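Local coordinates for glycoside hydrolase family protein (Novosphingobium sp. PP1Y, PDB 6Q2F), which probably hydrolyses terminal alpha-L-rhamnose units from rhamnosylated compounds, as an alpha-L-rhamnosidase of a glycoside hydrolase family, at residues Val234-Gly237 with Lys238-Val241; Gly1052-Gly1055 with Asp1056-Val1060; Thr1097-Asn1100 with Arg1101-Asp1105. All coordinates share one frame; numbering follows the deposited sequence.

Contact 1. Residues Val234-Gly237 with Lys238-Val241; sequences VLAG and KALV
Leu-240 folds its side chain back over the carbonyl oxygen of Gly-237. Leu-240 CB lies 3.3 Å from Gly-237 O, and Leu-240 CD1 comes within 3.6 Å of Gly-237 O. The first torsion brings this about: CG stands beside the backbone N and anti to the carbonyl carbon (chi1 -62°), which keeps the branch near the preceding turn. On the backbone side Gly-237 O accepts a hydrogen bond from Leu-240 N at 2.9 Å. That bond is fairly straight at hydrogen, 161°, but the donor sits above the carbonyl plane.

Ala-239 meets Ala-236, three residues back. Ala-239 N donates to Ala-236 O at 3.1 Å, in a more bent bond, again with the donor above the carbonyl plane. The two methyl groups are loosely set against each other, with Ala-236 CB and Ala-239 CB 4.4 Å apart.

Two successive bonds from residue i+3 to residue i make this a short 3-10 turn. It follows directly on the edge strand 234-235 of an antiparallel sheet and leads the chain toward strand 249-251. Gly-237 already has helical backbone angles and belongs to the 3-10 segment.

Lys-238 and Leu-240 differ in their surroundings. Lys-238 is exposed and leads its chain away from residues 234-237, bending at chi2 and chi3, and its NZ forms a salt bridge with Asp-242. Leu-240 is buried. It packs on Val-249, Leu-261, Leu-263 and Phe-371, which belong to three strands. Leu-235 also touches Val-249 and Leu-251 of strand 249-251.

Contact 2. Residues Gly1052-Gly1055 with Asp1056-Val1060; sequences GRVG and DLAQV
Val-1054 reaches across the bend with one methyl group. Val-1054 CG1 lies 3.7 Å from Leu-1057 N and 4.0 Å from the methyl carbon of Ala-1058, CB. CG1 is anti to the backbone N (chi1 176°), which turns this branch toward the start of the next strand. The backbone adds a CA-H...O contact, with Asp-1056 CA 3.5 Å from Val-1054 O. No conventional hydrogen bond joins residues 1052-1055 to 1056-1060.

The bend itself is made by a cis peptide bond between Gly-1055 and Asp-1056. The short strand segments on its two sides run at 101° to each other. The carboxylate of Asp-1056 lies back along Gly-1055, with Asp-1056 OD1 3.5 Å from Gly-1055 CA.

Further out, Asp-1056 and Leu-1057 both face Ala-1095, a classic beta bulge in the pairing with strand 1086-1095, whose Val-1094 touches both Val-1054 and Ala-1058. The bend thus carries the chain from one antiparallel sheet, with strand 1047-1055, into a second with strand 1057-1062, consistent with a galactose-binding-like beta-sandwich.

Asp-1056 OD1 forms a salt bridge with Arg-1128. With an alanine here, Arg-1128 would probably be left without this buried carboxylate, and its guanidinium group would be freer to turn. The contact therefore joins two chemistries. Methyl packing fills the inner side of the bend, while the aspartate brings a buried negative charge that the arginine is likely to offset.

Contact 3. Residues Thr1097-Asn1100 with Arg1101-Asp1105; sequences TWVN and RLIGD
Trp-1098, just ahead of helix 1099-1105, meets Arg-1101 of its first turn. The helix follows strand 1086-1095 in the galactose-binding-like region. Arg-1101 CB lies at the edge of the indole, near the ring plane and 4.0 Å from Trp-1098 CE3. The ring and guanidinium planes are 59° apart, and the touching is done by CB and CG of Arg-1101 rather than by the charged end. Trp-1098 NE1 donates to Gln-704 O, and its ring meets Trp-653 edge-to-face.

Arg-1101 starts out with CG anti to its own N (chi1 -170°). Its chain then bends at chi2 and chi3, which brings the guanidinium group to Asp-1105, one turn further on. Arg-1101 NH2 and Asp-1105 OD1 form a salt bridge at 3.0 Å. Both hydrogen bonds to OD1, from NE and NH2, are weak and bent. Asp-1105 OD2 also accepts from Thr-1114 N.

Val-1099 and Ile-1103 lie side by side and point the same way, with Val-1099 CG1 3.7 Å from Ile-1103 CD1. Leu-1102 places CG beside its backbone N, and its side chain covers the carbonyl oxygen of Trp-1098. The amide of Asn-1100 is turned to the chain near Arg-1128, where OD1 accepts from the backbone N.

Helical bonds join the backbone. Leu-1102 N donates to Trp-1098 O, Ile-1103 N to Val-1099 O, and Gly-1104 N to Asn-1100 O at 2.7 Å. A CB on Gly-1104 would run into Arg-1101 NH2. Before the helix, Thr-1097 OG1 accepts a weak capping bond from Val-1099 N at 3.3 Å.

How the contacts relate
Along the chain the three contacts come in series; none nests in or crosses another. Each bridges adjoining segments. Contact 1 comes first and closes a 3-10 turn, linking strand 234-235 to the chain leading to strand 249-251. Contact 2 lies far away, about 71 Å between centres and on the opposite side of the chain's centre. It is a bend between strands and passes the chain between two sheets. Strand 1086-1095 then pairs with strand 1057-1062 and leads to contact 3, which spans the lead-in and helix 1099-1105 and closes helical turns. Contacts 2 and 3 touch by packing, with Asp-1056 OD2 3.5 Å from Thr-1097 N.

Contact 1. Residues Val234-Gly237 with Lys238-Val241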
ATOM      1  N   VAL A 234     -26.934 -19.079  35.373  1.00 84.85           N
ATOM      2  CA  VAL A 234     -28.158 -18.634  34.716  1.00 80.21           C
ATOM      3  C   VAL A 234     -28.012 -17.154  34.390  1.00 77.68           C
ATOM      4  O   VAL A 234     -27.866 -16.320  35.288  1.00 73.99           O
ATOM      5  CB  VAL A 234     -29.394 -18.890  35.591  1.00 78.36           C
ATOM      6  CG1 VAL A 234     -30.660 -18.848  34.744  1.00 76.63           C
ATOM      7  CG2 VAL A 234     -29.265 -20.225  36.308  1.00 77.91           C
ATOM      8  N   LEU A 235     -28.046 -16.833  33.104  1.00 76.11           N
ATOM      9  CA  LEU A 235     -27.855 -15.477  32.623  1.00 74.88           C
ATOM     10  C   LEU A 235     -29.198 -14.851  32.265  1.00 76.06           C
ATOM     11  O   LEU A 235     -30.218 -15.534  32.148  1.00 74.35           O
ATOM     12  CB  LEU A 235     -26.915 -15.487  31.417  1.00 71.97           C
ATOM     13  CG  LEU A 235     -25.659 -16.337  31.620  1.00 78.16           C
ATOM     14  CD1 LEU A 235     -25.138 -16.824  30.285  1.00 78.05           C
ATOM     15  CD2 LEU A 235     -24.585 -15.553  32.361  1.00 77.59           C
ATOM     16  N   ALA A 236     -29.189 -13.531  32.093  1.00 76.47           N
ATOM     17  CA  ALA A 236     -30.392 -12.791  31.711  1.00 75.91           C
ATOM     18  C   ALA A 236     -30.599 -12.953  30.207  1.00 73.03           C
ATOM     19  O   ALA A 236     -30.099 -12.170  29.398  1.00 75.22           O
ATOM     20  CB  ALA A 236     -30.273 -11.324  32.110  1.00 74.19           C
ATOM     21  N   GLY A 237     -31.361 -13.985  29.833  1.00 66.22           N
ATOM     22  CA  GLY A 237     -31.523 -14.306  28.423  1.00 60.32           C
ATOM     23  C   GLY A 237     -32.139 -13.181  27.614  1.00 61.07           C
ATOM     24  O   GLY A 237     -31.766 -12.961  26.458  1.00 61.54           O
ATOM     25  N   LYS A 238     -33.088 -12.450  28.206  1.00 59.40           N
ATOM     26  CA  LYS A 238     -33.786 -11.406  27.465  1.00 63.08           C
ATOM     27  C   LYS A 238     -32.823 -10.321  26.999  1.00 57.02           C
ATOM     28  O   LYS A 238     -33.078  -9.660  25.988  1.00 56.13           O
ATOM     29  CB  LYS A 238     -34.914 -10.819  28.326  1.00 76.11           C
ATOM     30  CG  LYS A 238     -34.459  -9.854  29.424  1.00 80.14           C
ATOM     31  CD  LYS A 238     -34.541  -8.394  28.964  1.00 80.20           C
ATOM     32  CE  LYS A 238     -33.440  -7.538  29.588  1.00 78.06           C
ATOM     33  NZ  LYS A 238     -33.375  -6.180  28.964  1.00 68.43           N
ATOM     34  N   ALA A 239     -31.710 -10.135  27.711  1.00 57.88           N
ATOM     35  CA  ALA A 239     -30.706  -9.152  27.318  1.00 60.02           C
ATOM     36  C   ALA A 239     -29.977  -9.532  26.036  1.00 60.20           C
ATOM     37  O   ALA A 239     -29.267  -8.689  25.481  1.00 65.10           O
ATOM     38  CB  ALA A 239     -29.689  -8.947  28.444  1.00 56.76           C
ATOM     39  N   LEU A 240     -30.134 -10.764  25.551  1.00 61.28           N
ATOM     40  CA  LEU A 240     -29.515 -11.127  24.281  1.00 58.79           C
ATOM     41  C   LEU A 240     -30.269 -10.530  23.090  1.00 58.98           C
ATOM     42  O   LEU A 240     -29.651 -10.285  22.045  1.00 58.89           O
ATOM     43  CB  LEU A 240     -29.424 -12.648  24.162  1.00 55.25           C
ATOM     44  CG  LEU A 240     -28.559 -13.341  25.226  1.00 51.49           C
ATOM     45  CD1 LEU A 240     -28.862 -14.832  25.321  1.00 49.64           C
ATOM     46  CD2 LEU A 240     -27.083 -13.094  24.921  1.00 48.56           C
ATOM     47  N   VAL A 241     -31.587 -10.297  23.220  1.00 61.22           N
ATOM     48  CA  VAL A 241     -32.392  -9.609  22.211  1.00 65.79           C
ATOM     49  C   VAL A 241     -32.608  -8.158  22.610  1.00 70.90           C
ATOM     50  O   VAL A 241     -33.470  -7.472  22.050  1.00 68.95           O
ATOM     51  CB  VAL A 241     -33.764 -10.273  22.017  1.00 73.39           C
ATOM     52  CG1 VAL A 241     -34.613  -9.450  21.049  1.00 75.67           C
ATOM     53  CG2 VAL A 241     -33.637 -11.747  21.578  1.00 77.08           C
TER

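Contact 2. Residues Gly1052-Gly1055 with Asp1056-Val1060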
ATOM      1  N   GLY A1052      38.319  -3.945   1.187  1.00 42.99           N
ATOM      2  CA  GLY A1052      37.932  -5.056   2.045  1.00 46.18           C
ATOM      3  C   GLY A1052      36.674  -4.729   2.830  1.00 40.94           C
ATOM      4  O   GLY A1052      35.740  -4.107   2.319  1.00 39.09           O
ATOM      5  N   ARG A1053      36.639  -5.152   4.086  1.00 40.86           N
ATOM      6  CA  ARG A1053      35.484  -4.872   4.926  1.00 41.28           C
ATOM      7  C   ARG A1053      35.533  -3.421   5.375  1.00 37.26           C
ATOM      8  O   ARG A1053      36.584  -2.932   5.800  1.00 40.76           O
ATOM      9  CB  ARG A1053      35.461  -5.812   6.131  1.00 52.92           C
ATOM     10  CG  ARG A1053      35.183  -7.272   5.783  1.00 52.67           C
ATOM     11  CD  ARG A1053      34.989  -8.086   7.057  1.00 65.72           C
ATOM     12  NE  ARG A1053      35.763  -9.324   7.028  1.00 87.56           N
ATOM     13  CZ  ARG A1053      35.240 -10.549   6.992  1.00 92.73           C
ATOM     14  NH1 ARG A1053      33.925 -10.719   7.010  1.00 86.94           N
ATOM     15  NH2 ARG A1053      36.041 -11.611   6.956  1.00 96.48           N
ATOM     16  N   VAL A1054      34.402  -2.744   5.281  1.00 43.02           N
ATOM     17  CA  VAL A1054      34.261  -1.354   5.652  1.00 41.78           C
ATOM     18  C   VAL A1054      32.980  -1.169   6.433  1.00 36.34           C
ATOM     19  O   VAL A1054      31.958  -1.596   6.012  1.00 36.17           O
ATOM     20  CB  VAL A1054      34.176  -0.448   4.425  1.00 34.62           C
ATOM     21  CG1 VAL A1054      33.928   0.988   4.821  1.00 34.12           C
ATOM     22  CG2 VAL A1054      35.404  -0.529   3.574  1.00 39.98           C
ATOM     23  N   GLY A1055      33.062  -0.516   7.571  1.00 33.47           N
ATOM     24  CA  GLY A1055      31.908  -0.249   8.391  1.00 38.44           C
ATOM     25  C   GLY A1055      31.691   1.236   8.523  1.00 32.38           C
ATOM     26  O   GLY A1055      32.301   1.842   9.333  1.00 36.40           O
ATOM     27  N   ASP A1056      30.850   1.846   7.712  1.00 34.71           N
ATOM     28  CA  ASP A1056      30.037   1.198   6.722  1.00 35.11           C
ATOM     29  C   ASP A1056      30.185   1.726   5.303  1.00 40.14           C
ATOM     30  O   ASP A1056      29.738   1.094   4.391  1.00 34.72           O
ATOM     31  CB  ASP A1056      28.585   1.351   7.110  1.00 31.33           C
ATOM     32  CG  ASP A1056      28.272   0.769   8.414  1.00 34.71           C
ATOM     33  OD1 ASP A1056      28.391  -0.408   8.597  1.00 41.03           O
ATOM     34  OD2 ASP A1056      27.846   1.497   9.262  1.00 44.46           O
ATOM     35  N   LEU A1057      30.793   2.887   5.139  1.00 32.89           N
ATOM     36  CA  LEU A1057      31.015   3.481   3.849  1.00 34.59           C
ATOM     37  C   LEU A1057      32.255   4.287   3.941  1.00 38.04           C
ATOM     38  O   LEU A1057      32.622   4.688   4.990  1.00 36.45           O
ATOM     39  CB  LEU A1057      29.855   4.351   3.377  1.00 28.90           C
ATOM     40  CG  LEU A1057      29.285   5.489   4.211  1.00 40.79           C
ATOM     41  CD1 LEU A1057      28.533   6.486   3.363  1.00 30.84           C
ATOM     42  CD2 LEU A1057      28.407   4.979   5.314  1.00 35.76           C
ATOM     43  N   ALA A1058      32.902   4.521   2.823  1.00 32.44           N
ATOM     44  CA  ALA A1058      34.119   5.262   2.813  1.00 32.65           C
ATOM     45  C   ALA A1058      34.367   6.126   1.618  1.00 39.19           C
ATOM     46  O   ALA A1058      34.299   5.702   0.511  1.00 31.39           O
ATOM     47  CB  ALA A1058      35.274   4.314   2.973  1.00 29.63           C
ATOM     48  N   GLN A1059      34.699   7.362   1.883  1.00 33.94           N
ATOM     49  CA  GLN A1059      35.039   8.301   0.821  1.00 31.34           C
ATOM     50  C   GLN A1059      36.562   8.361   0.727  1.00 28.03           C
ATOM     51  O   GLN A1059      37.234   8.530   1.744  1.00 30.84           O
ATOM     52  CB  GLN A1059      34.414   9.684   1.109  1.00 34.32           C
ATOM     53  CG  GLN A1059      34.732  10.801   0.110  1.00 33.09           C
ATOM     54  CD  GLN A1059      36.135  11.384   0.310  1.00 38.56           C
ATOM     55  OE1 GLN A1059      36.523  11.743   1.424  1.00 35.03           O
ATOM     56  NE2 GLN A1059      36.899  11.463  -0.773  1.00 43.86           N
ATOM     57  N   VAL A1060      37.103   8.209  -0.485  1.00 29.71           N
ATOM     58  CA  VAL A1060      38.538   8.035  -0.692  1.00 31.98           C
ATOM     59  C   VAL A1060      39.089   9.198  -1.502  1.00 34.17           C
ATOM     60  O   VAL A1060      38.565   9.523  -2.574  1.00 33.17           O
ATOM     61  CB  VAL A1060      38.846   6.703  -1.394  1.00 34.35           C
ATOM     62  CG1 VAL A1060      40.365   6.590  -1.696  1.00 33.39           C
ATOM     63  CG2 VAL A1060      38.362   5.559  -0.526  1.00 29.36           C
TER

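Contact 3. Residues Thr1097-Asn1100 with Arg1101-Asp1105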
ATOM      1  N   THR A1097      27.267   4.013  11.597  1.00 36.57           N
ATOM      2  CA  THR A1097      25.970   4.404  12.137  1.00 36.49           C
ATOM      3  C   THR A1097      26.115   4.909  13.577  1.00 37.74           C
ATOM      4  O   THR A1097      27.166   4.785  14.210  1.00 41.04           O
ATOM      5  CB  THR A1097      24.986   3.236  12.122  1.00 33.39           C
ATOM      6  OG1 THR A1097      25.458   2.211  13.009  1.00 36.40           O
ATOM      7  CG2 THR A1097      24.802   2.666  10.701  1.00 27.18           C
ATOM      8  N   TRP A1098      25.021   5.473  14.097  1.00 38.14           N
ATOM      9  CA  TRP A1098      24.968   5.905  15.492  1.00 33.11           C
ATOM     10  C   TRP A1098      24.887   4.760  16.482  1.00 32.69           C
ATOM     11  O   TRP A1098      24.910   5.029  17.689  1.00 35.61           O
ATOM     12  CB  TRP A1098      23.753   6.803  15.733  1.00 28.83           C
ATOM     13  CG  TRP A1098      23.991   8.224  15.416  1.00 30.44           C
ATOM     14  CD1 TRP A1098      23.443   8.947  14.375  1.00 27.41           C
ATOM     15  CD2 TRP A1098      24.847   9.123  16.127  1.00 30.53           C
ATOM     16  NE1 TRP A1098      23.908  10.247  14.416  1.00 28.54           N
ATOM     17  CE2 TRP A1098      24.763  10.380  15.485  1.00 27.40           C
ATOM     18  CE3 TRP A1098      25.663   8.995  17.263  1.00 32.71           C
ATOM     19  CZ2 TRP A1098      25.484  11.499  15.930  1.00 27.76           C
ATOM     20  CZ3 TRP A1098      26.370  10.112  17.709  1.00 37.23           C
ATOM     21  CH2 TRP A1098      26.277  11.345  17.042  1.00 34.80           C
ATOM     22  N   VAL A1099      24.785   3.514  16.018  1.00 36.63           N
ATOM     23  CA  VAL A1099      24.439   2.407  16.909  1.00 38.38           C
ATOM     24  C   VAL A1099      25.451   2.288  18.048  1.00 42.22           C
ATOM     25  O   VAL A1099      25.084   2.130  19.221  1.00 46.04           O
ATOM     26  CB  VAL A1099      24.333   1.097  16.106  1.00 39.12           C
ATOM     27  CG1 VAL A1099      24.248  -0.113  17.029  1.00 30.53           C
ATOM     28  CG2 VAL A1099      23.135   1.149  15.176  1.00 33.25           C
ATOM     29  N   ASN A1100      26.741   2.354  17.716  1.00 42.90           N
ATOM     30  CA  ASN A1100      27.773   2.023  18.688  1.00 41.31           C
ATOM     31  C   ASN A1100      27.881   3.100  19.761  1.00 40.46           C
ATOM     32  O   ASN A1100      28.054   2.788  20.940  1.00 47.07           O
ATOM     33  CB  ASN A1100      29.119   1.820  17.978  1.00 40.37           C
ATOM     34  CG  ASN A1100      29.194   0.506  17.197  1.00 48.84           C
ATOM     35  OD1 ASN A1100      28.250  -0.286  17.192  1.00 42.36           O
ATOM     36  ND2 ASN A1100      30.329   0.273  16.535  1.00 39.65           N
ATOM     37  N   ARG A1101      27.794   4.375  19.373  1.00 34.36           N
ATOM     38  CA  ARG A1101      27.815   5.454  20.361  1.00 39.72           C
ATOM     39  C   ARG A1101      26.560   5.449  21.224  1.00 42.05           C
ATOM     40  O   ARG A1101      26.599   5.901  22.374  1.00 39.65           O
ATOM     41  CB  ARG A1101      27.959   6.809  19.665  1.00 37.78           C
ATOM     42  CG  ARG A1101      28.236   7.961  20.618  1.00 40.47           C
ATOM     43  CD  ARG A1101      29.548   7.698  21.395  1.00 40.84           C
ATOM     44  NE  ARG A1101      29.316   7.229  22.756  1.00 34.75           N
ATOM     45  CZ  ARG A1101      30.272   7.056  23.667  1.00 42.42           C
ATOM     46  NH1 ARG A1101      31.532   7.316  23.367  1.00 41.83           N
ATOM     47  NH2 ARG A1101      29.966   6.632  24.885  1.00 36.88           N
ATOM     48  N   LEU A1102      25.441   4.977  20.675  1.00 38.43           N
ATOM     49  CA  LEU A1102      24.239   4.795  21.477  1.00 32.06           C
ATOM     50  C   LEU A1102      24.455   3.701  22.510  1.00 39.61           C
ATOM     51  O   LEU A1102      24.146   3.877  23.691  1.00 48.70           O
ATOM     52  CB  LEU A1102      23.048   4.455  20.575  1.00 31.01           C
ATOM     53  CG  LEU A1102      22.443   5.561  19.707  1.00 35.19           C
ATOM     54  CD1 LEU A1102      21.502   4.957  18.676  1.00 28.97           C
ATOM     55  CD2 LEU A1102      21.681   6.553  20.596  1.00 37.26           C
ATOM     56  N   ILE A1103      24.982   2.555  22.074  1.00 44.93           N
ATOM     57  CA  ILE A1103      25.324   1.506  23.027  1.00 45.86           C
ATOM     58  C   ILE A1103      26.350   2.013  24.031  1.00 44.47           C
ATOM     59  O   ILE A1103      26.211   1.805  25.241  1.00 48.40           O
ATOM     60  CB  ILE A1103      25.817   0.262  22.278  1.00 42.81           C
ATOM     61  CG1 ILE A1103      24.681  -0.270  21.401  1.00 40.23           C
ATOM     62  CG2 ILE A1103      26.329  -0.768  23.280  1.00 39.88           C
ATOM     63  CD1 ILE A1103      25.129  -1.289  20.383  1.00 46.56           C
ATOM     64  N   GLY A1104      27.373   2.721  23.549  1.00 44.70           N
ATOM     65  CA  GLY A1104      28.395   3.235  24.445  1.00 43.20           C
ATOM     66  C   GLY A1104      27.834   4.127  25.532  1.00 46.96           C
ATOM     67  O   GLY A1104      28.382   4.191  26.632  1.00 45.61           O
ATOM     68  N   ASP A1105      26.720   4.810  25.252  1.00 50.91           N
ATOM     69  CA  ASP A1105      26.129   5.713  26.233  1.00 50.06           C
ATOM     70  C   ASP A1105      25.342   4.983  27.305  1.00 51.69           C
ATOM     71  O   ASP A1105      25.006   5.590  28.327  1.00 56.13           O
ATOM     72  CB  ASP A1105      25.233   6.738  25.544  1.00 50.88           C
ATOM     73  CG  ASP A1105      26.009   7.938  25.044  1.00 48.97           C
ATOM     74  OD1 ASP A1105      27.253   7.907  25.096  1.00 52.64           O
ATOM     75  OD2 ASP A1105      25.370   8.907  24.587  1.00 55.59           O
TER